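Local coordinates for glycoside hydrolase, family 11\:clostridium cellulosome enzyme, dockerin type i\:polysaccharide (Clostridium thermocellum, PDB 2C71), which probably removes acetyl groups from xylan as a metal-dependent family 4 carbohydrate esterase, with a magnesium ion bound in this structure, at residues A8-D13 with V183-L188; A21-K26 with E166-I171; F36-Q41 with H59-H64; F100-N105 with V119-L124; L124-W129 with I152-V157. All coordinates share one frame; numbering follows the deposited sequence.

Strand 6-12 enters first, and its contact with 183-188 (interaction 1) closes a loop of nearly the whole chain, inside which the other four nest. Interaction 2 is the next loop in, bringing helix 17-30 against helix 164-177; both helices pack on strand 6-12. Within it interactions 3, 4 and 5 follow in series: strands 35-38 and 60-63 pair, then 100-105 pairs with 119-124, and finally 124-129 meets strand 151-155, with L124 shared by the last two. Interactions 1 and 3 each give the magnesium ion one ligand, D13 and H64, while R102 of interaction 4 forms a salt bridge with D12.

Interaction 1: A8-D13 with V183-L188; sequences ALTFDD and VTLTEL. With MG (magnesium ion), chain B.
Apolar packing and two bridging waters join A8 and L9 of strand 6-12 to V183 and the first turn of helix 185-192, a buried contact centred about 6 Å from the centre of the folded chain. The CB of A8 faces two leucine tips, 3.9 Å from CD2 of L185 and 4.0 Å from CD2 of L188. L185 CG stands beside its backbone N (chi1 -70°), which carries CD2 on to the CG2 methyl of T10. The T10 hydroxyl turns to I152 O of the neighbouring strand. At the backbone, the A8 CA-H points at V183 O over 3.4 Å. That carbonyl also accepts from two waters: one donates to L9 O as well, the other takes the L9 N-H at 2.8 Å. In this NodB-type deacetylase fold the helix starts with a capping box, in which E187 N donates to T184 OG1 (3.1 Å) and T184 N to E187 OE1 (2.9 Å), the latter from above the carboxylate plane. Farther along 8-13, D13 OD1 binds the magnesium ion at 2.1 Å, with H64 and four waters completing six ligands, and one of those waters donates to D12 OD2.

Interaction 2: A21-K26 with E166-I171; sequences ARVLDK and EALDII
K26 and D169 cross at about a right angle, the lysine chain running outward, across the helix axes, to meet the carboxylate at its tip. K26 is bent at its second torsion (chi2 -62°) and extended beyond it, which brings NZ to 2.8 Å from D169 OD2 in a salt bridge. The ammonium lies on the syn side of that oxygen, 16° out of the carboxylate plane, and the CE methylene follows it at 3.4 Å from the same OD2. The other oxygen, OD1, is taken by Y30 and K29, so the carboxylate is gripped at both ends. E166 starts out pointing away from helix 17-30, but its chain folds back: in one of its two conformers OE2 stops 4.4 Å from K26 NZ, where a water accepting from NZ and donating to OE2 can bridge the two. Helices 17-30 and 164-177 run nearly parallel here, their short segments 23° apart with axes 9.8 Å from each other, both on the layer of helices around the parallel sheet of the NodB-type fold. On the buried side L168 points toward the first helix, and its CD1 touches two partners: K26 CB at 4.0 Å, and V23 CG1 at 4.2 Å. V23 and L168 both also rest on F11 of strand 6-12, below the charged groups at the surface.

Interaction 3: F36-Q41 with H59-H64; sequences FMVVGQ and HEIGNH. With MG (magnesium ion), chain B.
Four backbone hydrogen bonds tie strand 36-38 to the parallel strand 60-63 and the following H64: F36 N to E60 O, G62 N to F36 O, V38 N to G62 O and H64 N to V38 O, the last 2.8 Å long. CA-H groups of I61 and M37 add contacts to F36 O and G62 O. Aromatic contact comes at the start of the pair, where the F36 ring sends an edge to the face of H59 in a T-shaped arrangement. Its CE1 sits 3.9 Å above the imidazole plane near the rim, the planes being 76° apart; H59 ND1 is bonded to A34. With helix 45-56 between them, the two strands form a beta-alpha-beta crossover of the parallel sheet. Apolar contacts fall on both faces. V38 CG2 meets I61 CG2 at 3.7 Å, while on the face of M37 the thioether sulfur lies 3.7 Å from G62 CA, where a glycine has no side chain to obstruct it. Past the strand end, V39 CG2 lies 3.8 Å from H64 CD2. Metal binding closes the list. H64 CG is anti to the backbone N (chi1 -165°), turning NE2 to the magnesium ion at 2.2 Å, and ND1 is hydrogen-bonded to R102 O.

Interaction 4: F100-N105 with V119-L124; sequences FFRPPN and VFVGGL
R102, in the conformer described, leaves the short parallel pair 100-101/119-120, two strands of a beta-alpha-beta unit around helix 110-115, and runs alongside the chain of V121 and G122. Its CB and CG pass V121 O, CG at 3.6 Å, and CD stays 4.0 Å from it. A bend at the third torsion (chi3 -66°) then turns the guanidinium, with V121 O near its plane at the edge; NE donates to that carbonyl in a weak bond of 3.4 Å. NH2 lies 2.7 Å from G122 O; it is hydrogen-bonded to T10 OG1, and NH1 pairs with D12, a neighbour of the metal ligand D13. In the strand pair itself F101 N donates to V119 O and V121 N to F101 O. F100 lies beside V119 on one face of the pair. On the other, the edge of F101 meets the face of F120, planes at 82°, and P103 CG touches F120 CD2. The CD2 of F101 sits 3.6 Å above the F120 ring, over its centre.

Interaction 5: L124-W129 with I152-V157; sequences LTANDW and ILLHDV
Both oxygens of the D128 carboxylate grip one residue, H155, through its backbone and its ring. OD2 takes the H155 N-H at 2.9 Å through its syn lone pair, and OD1 takes ND1-H at 2.8 Å, the oxygen close to the imidazole plane. D128 CG stands between its own N and carbonyl carbon (chi1 85°), facing the strand; carboxylate and ring planes are 41° apart. This His-carboxylate bond should hold the rotation of an imidazole whose nearest atom lies about 4 Å from the magnesium ion, at the C-terminal end of strand 151-155 in the NodB-type fold. A water donates to D128 OD1 and L153 O and accepts from A126 N. Earlier, L153 N bonds L124 O at 2.8 Å and T125 CG2 lies beside L153 CD1. W129 CE3 comes to 3.9 Å from H155 CE1, while D128 OD2 also bonds T164. The loop runs alongside strand 151-155, whose I152 and L154 pair with strand 6-12, and A126 packs on A141 and V142 of helix 135-145.

Interaction 1: A8-D13 with V183-L188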
# COMPACT_ATOMS: atom_id res chain seq x y z
N ALA A 8 -0.41 4.82 8.81
CA ALA A 8 -0.34 3.59 8.04
C ALA A 8 0.70 3.73 6.93
O ALA A 8 0.50 4.46 5.98
CB ALA A 8 -1.68 3.27 7.46
N LEU A 9 1.74 2.94 7.05
CA LEU A 9 2.77 2.91 6.08
C LEU A 9 2.33 1.90 4.99
O LEU A 9 2.03 0.74 5.32
CB LEU A 9 4.02 2.51 6.87
CG LEU A 9 5.31 2.43 6.08
CD1 LEU A 9 5.74 3.78 5.55
CD2 LEU A 9 6.40 1.80 6.98
N THR A 10 2.27 2.32 3.71
CA THR A 10 1.77 1.48 2.64
C THR A 10 2.74 1.52 1.44
O THR A 10 3.45 2.52 1.24
CB THR A 10 0.35 1.88 2.19
OG1 THR A 10 0.37 3.06 1.42
CG2 THR A 10 -0.62 2.03 3.38
N PHE A 11 2.78 0.41 0.70
CA PHE A 11 3.78 0.22 -0.35
C PHE A 11 3.12 -0.33 -1.60
O PHE A 11 2.50 -1.38 -1.56
CB PHE A 11 4.84 -0.78 0.11
CG PHE A 11 5.63 -0.31 1.29
CD1 PHE A 11 6.72 0.54 1.10
CD2 PHE A 11 5.30 -0.70 2.59
CE1 PHE A 11 7.43 1.03 2.20
CE2 PHE A 11 6.02 -0.21 3.67
CZ PHE A 11 7.06 0.64 3.46
N ASP A 12 3.29 0.38 -2.71
CA ASP A 12 2.73 -0.05 -3.99
C ASP A 12 3.72 -0.86 -4.82
O ASP A 12 4.94 -0.75 -4.63
CB ASP A 12 2.23 1.15 -4.79
CG ASP A 12 0.92 1.70 -4.26
OD1 ASP A 12 0.31 1.06 -3.39
OD2 ASP A 12 0.50 2.79 -4.72
N ASP A 13 3.21 -1.52 -5.85
CA ASP A 13 3.83 -1.88 -7.14
C ASP A 13 4.54 -3.23 -7.16
O ASP A 13 5.02 -3.67 -8.22
CB ASP A 13 4.78 -0.83 -7.73
CG ASP A 13 4.07 0.37 -8.39
OD1 ASP A 13 2.84 0.54 -8.25
OD2 ASP A 13 4.81 1.16 -9.05
N VAL A 183 0.38 1.16 11.97
CA VAL A 183 -0.68 0.19 11.89
C VAL A 183 -0.96 -0.18 10.43
O VAL A 183 -0.62 0.57 9.50
CB VAL A 183 -1.96 0.75 12.56
CG1 VAL A 183 -1.71 0.87 14.12
CG2 VAL A 183 -2.42 2.05 11.97
N THR A 184 -1.59 -1.34 10.24
CA THR A 184 -2.11 -1.71 8.92
C THR A 184 -3.32 -0.84 8.59
O THR A 184 -3.88 -0.19 9.47
CB THR A 184 -2.51 -3.19 8.85
OG1 THR A 184 -3.64 -3.38 9.69
CG2 THR A 184 -1.36 -4.15 9.20
N LEU A 185 -3.79 -0.87 7.34
CA LEU A 185 -5.01 -0.13 6.99
C LEU A 185 -6.20 -0.62 7.79
O LEU A 185 -6.99 0.18 8.30
CB LEU A 185 -5.30 -0.19 5.49
CG LEU A 185 -4.33 0.60 4.61
CD1 LEU A 185 -4.66 0.37 3.12
CD2 LEU A 185 -4.39 2.07 4.91
N THR A 186 -6.37 -1.93 7.90
CA THR A 186 -7.50 -2.46 8.66
C THR A 186 -7.42 -1.97 10.09
O THR A 186 -8.45 -1.58 10.68
CB THR A 186 -7.59 -4.01 8.57
OG1 THR A 186 -8.09 -4.37 7.27
CG2 THR A 186 -8.49 -4.63 9.61
N GLU A 187 -6.24 -2.02 10.69
CA GLU A 187 -6.08 -1.59 12.06
C GLU A 187 -6.36 -0.10 12.21
O GLU A 187 -6.96 0.34 13.20
CB GLU A 187 -4.68 -1.91 12.54
CG GLU A 187 -4.40 -3.37 12.81
CD GLU A 187 -2.90 -3.74 12.91
OE1 GLU A 187 -1.97 -2.88 12.72
OE2 GLU A 187 -2.64 -4.99 13.15
N LEU A 188 -5.91 0.72 11.24
CA LEU A 188 -6.16 2.15 11.30
C LEU A 188 -7.66 2.45 11.38
O LEU A 188 -8.12 3.22 12.23
CB LEU A 188 -5.54 2.83 10.08
CG LEU A 188 -5.73 4.33 10.01
CD1 LEU A 188 -5.16 5.03 11.25
CD2 LEU A 188 -5.10 4.93 8.71
MG MG B . 1.53 2.09 -8.83
O HOH W 1 -0.36 0.17 6.74
O HOH W 2 2.12 1.13 9.17
O HOH W 3 1.98 3.29 -7.24
O HOH W 4 3.09 2.98 -9.88
O HOH W 5 0.94 1.27 -10.61
O HOH W 6 0.21 3.78 -9.28

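Interaction 2: A21-K26 with E166-I171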
# COMPACT_ATOMS: atom_id res chain seq x y z
N ALA A 21 11.73 -7.65 -0.41
CA ALA A 21 12.45 -8.18 0.75
C ALA A 21 13.25 -7.10 1.44
O ALA A 21 13.39 -7.13 2.66
CB ALA A 21 13.31 -9.37 0.39
N ARG A 22 13.78 -6.12 0.70
CA ARG A 22 14.50 -5.03 1.36
C ARG A 22 13.60 -4.26 2.30
O ARG A 22 14.01 -3.87 3.40
CB ARG A 22 15.12 -4.08 0.33
CG ARG A 22 16.14 -4.68 -0.56
CD ARG A 22 16.59 -3.64 -1.58
NE ARG A 22 17.48 -4.28 -2.50
CZ ARG A 22 17.79 -3.77 -3.66
NH1 ARG A 22 17.23 -2.63 -4.09
NH2 ARG A 22 18.67 -4.41 -4.42
N VAL A 23 12.36 -3.99 1.87
CA VAL A 23 11.39 -3.31 2.73
C VAL A 23 11.02 -4.21 3.90
O VAL A 23 11.01 -3.75 5.05
CB VAL A 23 10.16 -2.88 1.94
CG1 VAL A 23 9.04 -2.39 2.86
CG2 VAL A 23 10.52 -1.75 0.94
N LEU A 24 10.69 -5.48 3.65
CA LEU A 24 10.29 -6.38 4.73
C LEU A 24 11.40 -6.50 5.78
O LEU A 24 11.10 -6.61 6.97
CB LEU A 24 9.88 -7.74 4.19
CG LEU A 24 8.55 -7.74 3.41
CD1 LEU A 24 8.40 -9.04 2.61
CD2 LEU A 24 7.35 -7.57 4.34
N ASP A 25 12.65 -6.51 5.35
CA ASP A 25 13.77 -6.58 6.31
C ASP A 25 13.78 -5.37 7.22
O ASP A 25 14.07 -5.52 8.41
CB ASP A 25 15.08 -6.74 5.60
CG ASP A 25 15.28 -8.11 4.95
OD1 ASP A 25 14.57 -9.06 5.21
OD2 ASP A 25 16.30 -8.22 4.18
N LYS A 26 13.54 -4.16 6.70
CA LYS A 26 13.46 -2.96 7.55
C LYS A 26 12.30 -3.07 8.53
O LYS A 26 12.41 -2.71 9.70
CB LYS A 26 13.29 -1.69 6.72
CG LYS A 26 14.43 -1.33 5.80
CD LYS A 26 15.74 -1.05 6.51
CE LYS A 26 16.82 -0.74 5.52
NZ LYS A 26 18.11 -0.54 6.10
N GLU A 166 15.99 2.48 2.77
CA GLU A 166 16.87 3.32 3.58
C GLU A 166 16.13 4.51 4.18
O GLU A 166 16.42 4.95 5.31
CB GLU A 166 18.08 3.71 2.73
CG GLU A 166 19.00 2.51 2.40
CD GLU A 166 18.41 1.43 1.48
OE1 GLU A 166 17.72 1.72 0.47
OE2 GLU A 166 18.65 0.24 1.81
N ALA A 167 15.14 5.05 3.47
CA ALA A 167 14.32 6.12 4.02
C ALA A 167 13.63 5.67 5.30
O ALA A 167 13.40 6.48 6.21
CB ALA A 167 13.32 6.61 3.01
N LEU A 168 13.24 4.39 5.38
CA LEU A 168 12.55 3.88 6.56
C LEU A 168 13.43 3.93 7.82
O LEU A 168 12.88 4.01 8.92
CB LEU A 168 12.06 2.44 6.33
CG LEU A 168 11.07 2.29 5.17
CD1 LEU A 168 10.73 0.80 4.98
CD2 LEU A 168 9.80 3.06 5.42
N ASP A 169 14.75 3.88 7.65
CA ASP A 169 15.66 4.06 8.80
C ASP A 169 15.58 5.40 9.46
O ASP A 169 16.05 5.53 10.60
CB ASP A 169 17.12 3.78 8.42
CG ASP A 169 17.39 2.32 8.16
OD1 ASP A 169 16.97 1.45 8.98
OD2 ASP A 169 18.06 2.04 7.14
N ILE A 170 15.05 6.42 8.77
CA ILE A 170 14.76 7.73 9.33
C ILE A 170 13.29 7.83 9.71
O ILE A 170 12.95 8.26 10.82
CB ILE A 170 15.16 8.85 8.37
CG1 ILE A 170 16.65 8.80 8.08
CG2 ILE A 170 14.74 10.20 8.91
CD1 ILE A 170 17.07 9.64 6.88
N ILE A 171 12.39 7.47 8.79
CA ILE A 171 10.95 7.61 9.04
C ILE A 171 10.51 6.91 10.31
O ILE A 171 9.76 7.51 11.11
CB ILE A 171 10.15 7.09 7.82
CG1 ILE A 171 10.40 7.96 6.57
CG2 ILE A 171 8.68 7.01 8.15
CD1 ILE A 171 9.97 7.30 5.28
O HOH W 7 20.00 -0.67 4.06

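Interaction 3: F36-Q41 with H59-H64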
# COMPACT_ATOMS: atom_id res chain seq x y z
N PHE A 36 0.79 -3.71 1.91
CA PHE A 36 1.34 -3.82 0.54
C PHE A 36 0.19 -3.88 -0.45
O PHE A 36 -0.64 -4.78 -0.36
CB PHE A 36 2.23 -5.05 0.42
CG PHE A 36 3.47 -4.97 1.25
CD1 PHE A 36 3.47 -5.30 2.61
CD2 PHE A 36 4.65 -4.48 0.70
CE1 PHE A 36 4.61 -5.13 3.35
CE2 PHE A 36 5.79 -4.32 1.46
CZ PHE A 36 5.75 -4.67 2.80
N MET A 37 0.16 -2.93 -1.37
CA MET A 37 -0.86 -2.86 -2.44
C MET A 37 -0.21 -3.49 -3.67
O MET A 37 0.68 -2.89 -4.29
CB MET A 37 -1.32 -1.42 -2.69
CG MET A 37 -1.74 -0.69 -1.44
SD MET A 37 -3.05 -1.42 -0.43
CE MET A 37 -4.47 -1.00 -1.47
N VAL A 38 -0.59 -4.73 -3.94
CA VAL A 38 0.14 -5.57 -4.91
C VAL A 38 -0.54 -5.60 -6.26
O VAL A 38 -1.75 -5.38 -6.43
CB VAL A 38 0.34 -7.00 -4.37
CG1 VAL A 38 1.14 -6.97 -3.06
CG2 VAL A 38 -0.94 -7.75 -4.22
N VAL A 39 0.28 -5.87 -7.26
CA VAL A 39 -0.12 -5.89 -8.67
C VAL A 39 -0.22 -7.35 -9.10
O VAL A 39 0.72 -8.15 -8.98
CB VAL A 39 0.91 -5.11 -9.52
CG1 VAL A 39 0.60 -5.22 -11.01
CG2 VAL A 39 0.91 -3.66 -9.07
N GLY A 40 -1.41 -7.73 -9.60
CA GLY A 40 -1.71 -9.13 -9.85
C GLY A 40 -0.73 -9.85 -10.77
O GLY A 40 -0.38 -11.01 -10.53
N GLN A 41 -0.28 -9.19 -11.83
CA GLN A 41 0.76 -9.72 -12.76
C GLN A 41 1.97 -10.22 -12.10
O GLN A 41 2.68 -11.06 -12.68
CB GLN A 41 1.23 -8.69 -13.82
CG GLN A 41 0.27 -8.65 -14.98
CD GLN A 41 0.51 -7.50 -15.96
OE1 GLN A 41 1.07 -6.48 -15.61
NE2 GLN A 41 0.10 -7.70 -17.23
N HIS A 59 1.59 -8.07 8.30
CA HIS A 59 1.26 -7.06 7.31
C HIS A 59 -0.05 -7.39 6.66
O HIS A 59 -0.54 -8.54 6.72
CB HIS A 59 2.38 -6.95 6.27
CG HIS A 59 3.73 -6.74 6.87
ND1 HIS A 59 3.98 -5.66 7.66
CD2 HIS A 59 4.85 -7.47 6.75
CE1 HIS A 59 5.24 -5.77 8.04
NE2 HIS A 59 5.79 -6.85 7.51
N GLU A 60 -0.63 -6.42 5.99
CA GLU A 60 -1.87 -6.55 5.22
C GLU A 60 -1.55 -6.45 3.73
O GLU A 60 -0.61 -5.75 3.34
CB GLU A 60 -2.85 -5.49 5.67
CG GLU A 60 -4.17 -5.50 4.95
CD GLU A 60 -5.23 -4.62 5.55
OE1 GLU A 60 -4.90 -3.78 6.41
OE2 GLU A 60 -6.40 -4.76 5.14
N ILE A 61 -2.36 -7.11 2.90
CA ILE A 61 -2.23 -7.02 1.45
C ILE A 61 -3.52 -6.41 0.90
O ILE A 61 -4.64 -6.87 1.20
CB ILE A 61 -1.99 -8.43 0.83
CG1 ILE A 61 -0.71 -9.05 1.41
CG2 ILE A 61 -1.95 -8.32 -0.68
CD1 ILE A 61 -0.47 -10.48 0.94
N GLY A 62 -3.35 -5.38 0.07
CA GLY A 62 -4.43 -4.81 -0.70
C GLY A 62 -4.19 -4.94 -2.20
O GLY A 62 -3.22 -5.54 -2.66
N ASN A 63 -5.15 -4.40 -2.97
CA ASN A 63 -5.22 -4.63 -4.41
C ASN A 63 -4.78 -3.36 -5.16
O ASN A 63 -5.37 -2.29 -4.93
CB ASN A 63 -6.67 -5.00 -4.73
CG ASN A 63 -6.93 -5.48 -6.12
OD1 ASN A 63 -6.45 -4.91 -7.11
ND2 ASN A 63 -7.75 -6.54 -6.25
N HIS A 64 -3.75 -3.46 -6.03
CA HIS A 64 -3.33 -2.33 -6.87
C HIS A 64 -3.58 -2.68 -8.36
O HIS A 64 -2.86 -2.18 -9.25
CB HIS A 64 -1.84 -2.04 -6.61
CG HIS A 64 -1.33 -0.71 -7.10
ND1 HIS A 64 -2.07 0.46 -7.08
CD2 HIS A 64 -0.09 -0.35 -7.54
CE1 HIS A 64 -1.33 1.46 -7.54
NE2 HIS A 64 -0.12 1.00 -7.81
MG MG B . 1.53 2.09 -8.83
O HOH W 3 1.98 3.29 -7.24
O HOH W 5 0.94 1.27 -10.61
O HOH W 4 3.09 2.98 -9.88
O HOH W 6 0.21 3.78 -9.28

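Interaction 4: F100-N105 with V119-L124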
# COMPACT_ATOMS: atom_id res chain seq x y z
N PHE A 100 -9.06 -3.38 0.60
CA PHE A 100 -8.64 -2.06 0.13
C PHE A 100 -8.09 -2.13 -1.29
O PHE A 100 -7.46 -3.13 -1.67
CB PHE A 100 -7.58 -1.49 1.06
CG PHE A 100 -8.08 -1.24 2.46
CD1 PHE A 100 -8.77 -0.10 2.75
CD2 PHE A 100 -7.88 -2.15 3.47
CE1 PHE A 100 -9.28 0.12 4.04
CE2 PHE A 100 -8.36 -1.94 4.75
CZ PHE A 100 -9.06 -0.82 5.04
N PHE A 101 -8.35 -1.06 -2.02
CA PHE A 101 -7.90 -0.87 -3.42
C PHE A 101 -7.18 0.46 -3.52
O PHE A 101 -7.70 1.47 -3.03
CB PHE A 101 -9.13 -0.85 -4.34
CG PHE A 101 -8.86 -0.48 -5.78
CD1 PHE A 101 -8.00 -1.23 -6.56
CD2 PHE A 101 -9.50 0.59 -6.35
CE1 PHE A 101 -7.79 -0.88 -7.92
CE2 PHE A 101 -9.30 0.91 -7.69
CZ PHE A 101 -8.47 0.16 -8.46
N ARG A 102 -6.04 0.50 -4.19
CA ARG A 102 -5.38 1.73 -4.54
C ARG A 102 -5.40 1.87 -6.04
O ARG A 102 -4.78 1.06 -6.76
CB ARG A 102 -3.93 1.79 -4.10
CG ARG A 102 -3.30 3.11 -4.55
CD ARG A 102 -2.13 3.50 -3.76
NE ARG A 102 -2.44 3.81 -2.38
CZ ARG A 102 -1.69 3.50 -1.31
NH1 ARG A 102 -0.57 2.79 -1.43
NH2 ARG A 102 -2.10 3.85 -0.10
N PRO A 103 -6.13 2.86 -6.58
CA PRO A 103 -6.21 3.00 -8.04
C PRO A 103 -4.83 3.24 -8.63
O PRO A 103 -4.06 4.08 -8.12
CB PRO A 103 -7.13 4.21 -8.27
CG PRO A 103 -7.80 4.41 -7.02
CD PRO A 103 -6.97 3.83 -5.89
N PRO A 104 -4.52 2.57 -9.75
CA PRO A 104 -3.30 2.92 -10.51
C PRO A 104 -3.29 4.40 -10.80
O PRO A 104 -4.28 4.99 -11.28
CB PRO A 104 -3.43 2.06 -11.77
CG PRO A 104 -4.17 0.85 -11.28
CD PRO A 104 -5.22 1.43 -10.34
N ASN A 105 -2.15 5.03 -10.55
CA ASN A 105 -1.94 6.46 -10.76
C ASN A 105 -2.87 7.35 -9.94
O ASN A 105 -2.92 8.55 -10.19
CB ASN A 105 -2.09 6.85 -12.24
CG ASN A 105 -1.19 6.08 -13.17
OD1 ASN A 105 -1.51 5.89 -14.35
ND2 ASN A 105 -0.08 5.62 -12.69
N VAL A 119 -12.56 -0.63 -0.36
CA VAL A 119 -12.35 0.74 0.12
C VAL A 119 -11.15 1.34 -0.64
O VAL A 119 -10.09 0.72 -0.68
CB VAL A 119 -12.15 0.76 1.62
CG1 VAL A 119 -11.74 2.15 2.08
CG2 VAL A 119 -13.46 0.32 2.33
N PHE A 120 -11.34 2.51 -1.24
CA PHE A 120 -10.32 3.17 -2.02
C PHE A 120 -9.39 3.99 -1.12
O PHE A 120 -9.86 4.79 -0.30
CB PHE A 120 -10.92 4.15 -3.03
CG PHE A 120 -11.51 3.52 -4.27
CD1 PHE A 120 -12.44 2.49 -4.22
CD2 PHE A 120 -11.18 4.03 -5.52
CE1 PHE A 120 -13.02 1.98 -5.37
CE2 PHE A 120 -11.74 3.52 -6.69
CZ PHE A 120 -12.65 2.49 -6.62
N VAL A 121 -8.09 3.77 -1.26
CA VAL A 121 -7.10 4.52 -0.50
C VAL A 121 -6.12 5.24 -1.42
O VAL A 121 -5.70 4.70 -2.44
CB VAL A 121 -6.32 3.61 0.46
CG1 VAL A 121 -7.20 3.17 1.62
CG2 VAL A 121 -5.77 2.40 -0.28
N GLY A 122 -5.76 6.46 -1.04
CA GLY A 122 -4.67 7.17 -1.70
C GLY A 122 -3.48 7.37 -0.78
O GLY A 122 -2.72 6.43 -0.52
N GLY A 123 -3.31 8.59 -0.29
CA GLY A 123 -2.36 8.87 0.77
C GLY A 123 -1.34 9.92 0.39
O GLY A 123 -1.23 10.39 -0.75
N LEU A 124 -0.56 10.30 1.38
CA LEU A 124 0.55 11.24 1.29
C LEU A 124 1.67 10.61 0.46
O LEU A 124 2.18 9.56 0.82
CB LEU A 124 1.07 11.53 2.72
CG LEU A 124 2.35 12.38 2.85
CD1 LEU A 124 2.05 13.84 2.47
CD2 LEU A 124 2.90 12.26 4.27

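Interaction 5: L124-W129 with I152-V157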
# COMPACT_ATOMS: atom_id res chain seq x y z
N LEU A 124 -0.56 10.30 1.38
CA LEU A 124 0.55 11.24 1.29
C LEU A 124 1.67 10.61 0.46
O LEU A 124 2.18 9.56 0.82
CB LEU A 124 1.07 11.53 2.72
CG LEU A 124 2.35 12.38 2.85
CD1 LEU A 124 2.05 13.84 2.47
CD2 LEU A 124 2.90 12.26 4.27
N THR A 125 2.11 11.28 -0.59
CA THR A 125 3.22 10.77 -1.38
C THR A 125 4.51 11.47 -0.99
O THR A 125 4.50 12.50 -0.31
CB THR A 125 2.92 10.92 -2.87
OG1 THR A 125 2.80 12.30 -3.18
CG2 THR A 125 1.65 10.20 -3.31
N ALA A 126 5.63 10.93 -1.47
CA ALA A 126 6.95 11.35 -1.01
C ALA A 126 7.99 11.36 -2.13
O ALA A 126 9.18 11.25 -1.88
CB ALA A 126 7.43 10.49 0.14
N ASN A 127 7.53 11.46 -3.39
CA ASN A 127 8.41 11.57 -4.54
C ASN A 127 9.37 10.37 -4.65
O ASN A 127 10.44 10.49 -5.23
CB ASN A 127 9.13 12.91 -4.58
CG ASN A 127 8.19 14.08 -4.68
OD1 ASN A 127 8.47 15.15 -4.14
ND2 ASN A 127 7.10 13.92 -5.37
N ASP A 128 8.94 9.19 -4.16
CA ASP A 128 9.85 8.06 -4.10
C ASP A 128 9.82 7.19 -5.33
O ASP A 128 10.43 6.12 -5.35
CB ASP A 128 9.66 7.24 -2.82
CG ASP A 128 8.56 6.21 -2.90
OD1 ASP A 128 7.50 6.55 -3.47
OD2 ASP A 128 8.77 5.08 -2.37
N TRP A 129 9.17 7.68 -6.39
CA TRP A 129 9.26 7.12 -7.74
C TRP A 129 10.28 7.86 -8.60
O TRP A 129 10.41 7.56 -9.79
CB TRP A 129 7.89 7.11 -8.41
CG TRP A 129 7.34 8.50 -8.62
CD1 TRP A 129 7.46 9.27 -9.73
CD2 TRP A 129 6.62 9.28 -7.66
NE1 TRP A 129 6.86 10.50 -9.51
CE2 TRP A 129 6.32 10.52 -8.26
CE3 TRP A 129 6.11 9.02 -6.37
CZ2 TRP A 129 5.59 11.53 -7.58
CZ3 TRP A 129 5.38 10.01 -5.72
CH2 TRP A 129 5.16 11.22 -6.32
N ILE A 152 0.37 6.78 4.38
CA ILE A 152 1.62 7.15 3.69
C ILE A 152 1.76 6.24 2.47
O ILE A 152 1.76 5.01 2.62
CB ILE A 152 2.83 6.91 4.61
CG1 ILE A 152 2.73 7.69 5.93
CG2 ILE A 152 4.11 7.27 3.86
CD1 ILE A 152 3.68 7.22 6.97
N LEU A 153 1.85 6.82 1.28
CA LEU A 153 1.98 6.10 0.01
C LEU A 153 3.47 6.12 -0.40
O LEU A 153 4.01 7.16 -0.79
CB LEU A 153 1.11 6.72 -1.04
CG LEU A 153 0.98 5.96 -2.38
CD1 LEU A 153 -0.12 6.62 -3.21
CD2 LEU A 153 2.26 5.85 -3.19
N LEU A 154 4.14 4.97 -0.26
CA LEU A 154 5.47 4.70 -0.77
C LEU A 154 5.40 3.56 -1.78
O LEU A 154 4.36 2.94 -1.98
CB LEU A 154 6.44 4.38 0.39
CG LEU A 154 6.69 5.52 1.35
CD1 LEU A 154 7.47 5.01 2.58
CD2 LEU A 154 7.47 6.67 0.64
N HIS A 155 6.54 3.28 -2.42
CA HIS A 155 6.64 2.16 -3.36
C HIS A 155 7.69 1.20 -2.83
O HIS A 155 8.83 1.60 -2.55
CB HIS A 155 7.12 2.66 -4.74
CG HIS A 155 6.12 3.56 -5.41
ND1 HIS A 155 5.92 4.87 -5.04
CD2 HIS A 155 5.20 3.29 -6.37
CE1 HIS A 155 4.93 5.38 -5.77
NE2 HIS A 155 4.47 4.44 -6.58
N ASP A 156 7.36 -0.09 -2.76
CA ASP A 156 8.43 -1.08 -2.50
C ASP A 156 9.20 -1.35 -3.76
O ASP A 156 10.38 -1.72 -3.68
CB ASP A 156 8.00 -2.33 -1.78
CG ASP A 156 6.82 -3.04 -2.40
OD1 ASP A 156 5.85 -2.37 -2.80
OD2 ASP A 156 6.87 -4.32 -2.37
N VAL A 157 8.59 -1.20 -4.93
CA VAL A 157 9.20 -1.58 -6.18
C VAL A 157 9.13 -0.40 -7.16
O VAL A 157 8.05 0.11 -7.45
CB VAL A 157 8.46 -2.81 -6.78
CG1 VAL A 157 9.18 -3.27 -8.05
CG2 VAL A 157 8.45 -3.98 -5.77
O HOH W 8 5.56 8.33 -2.69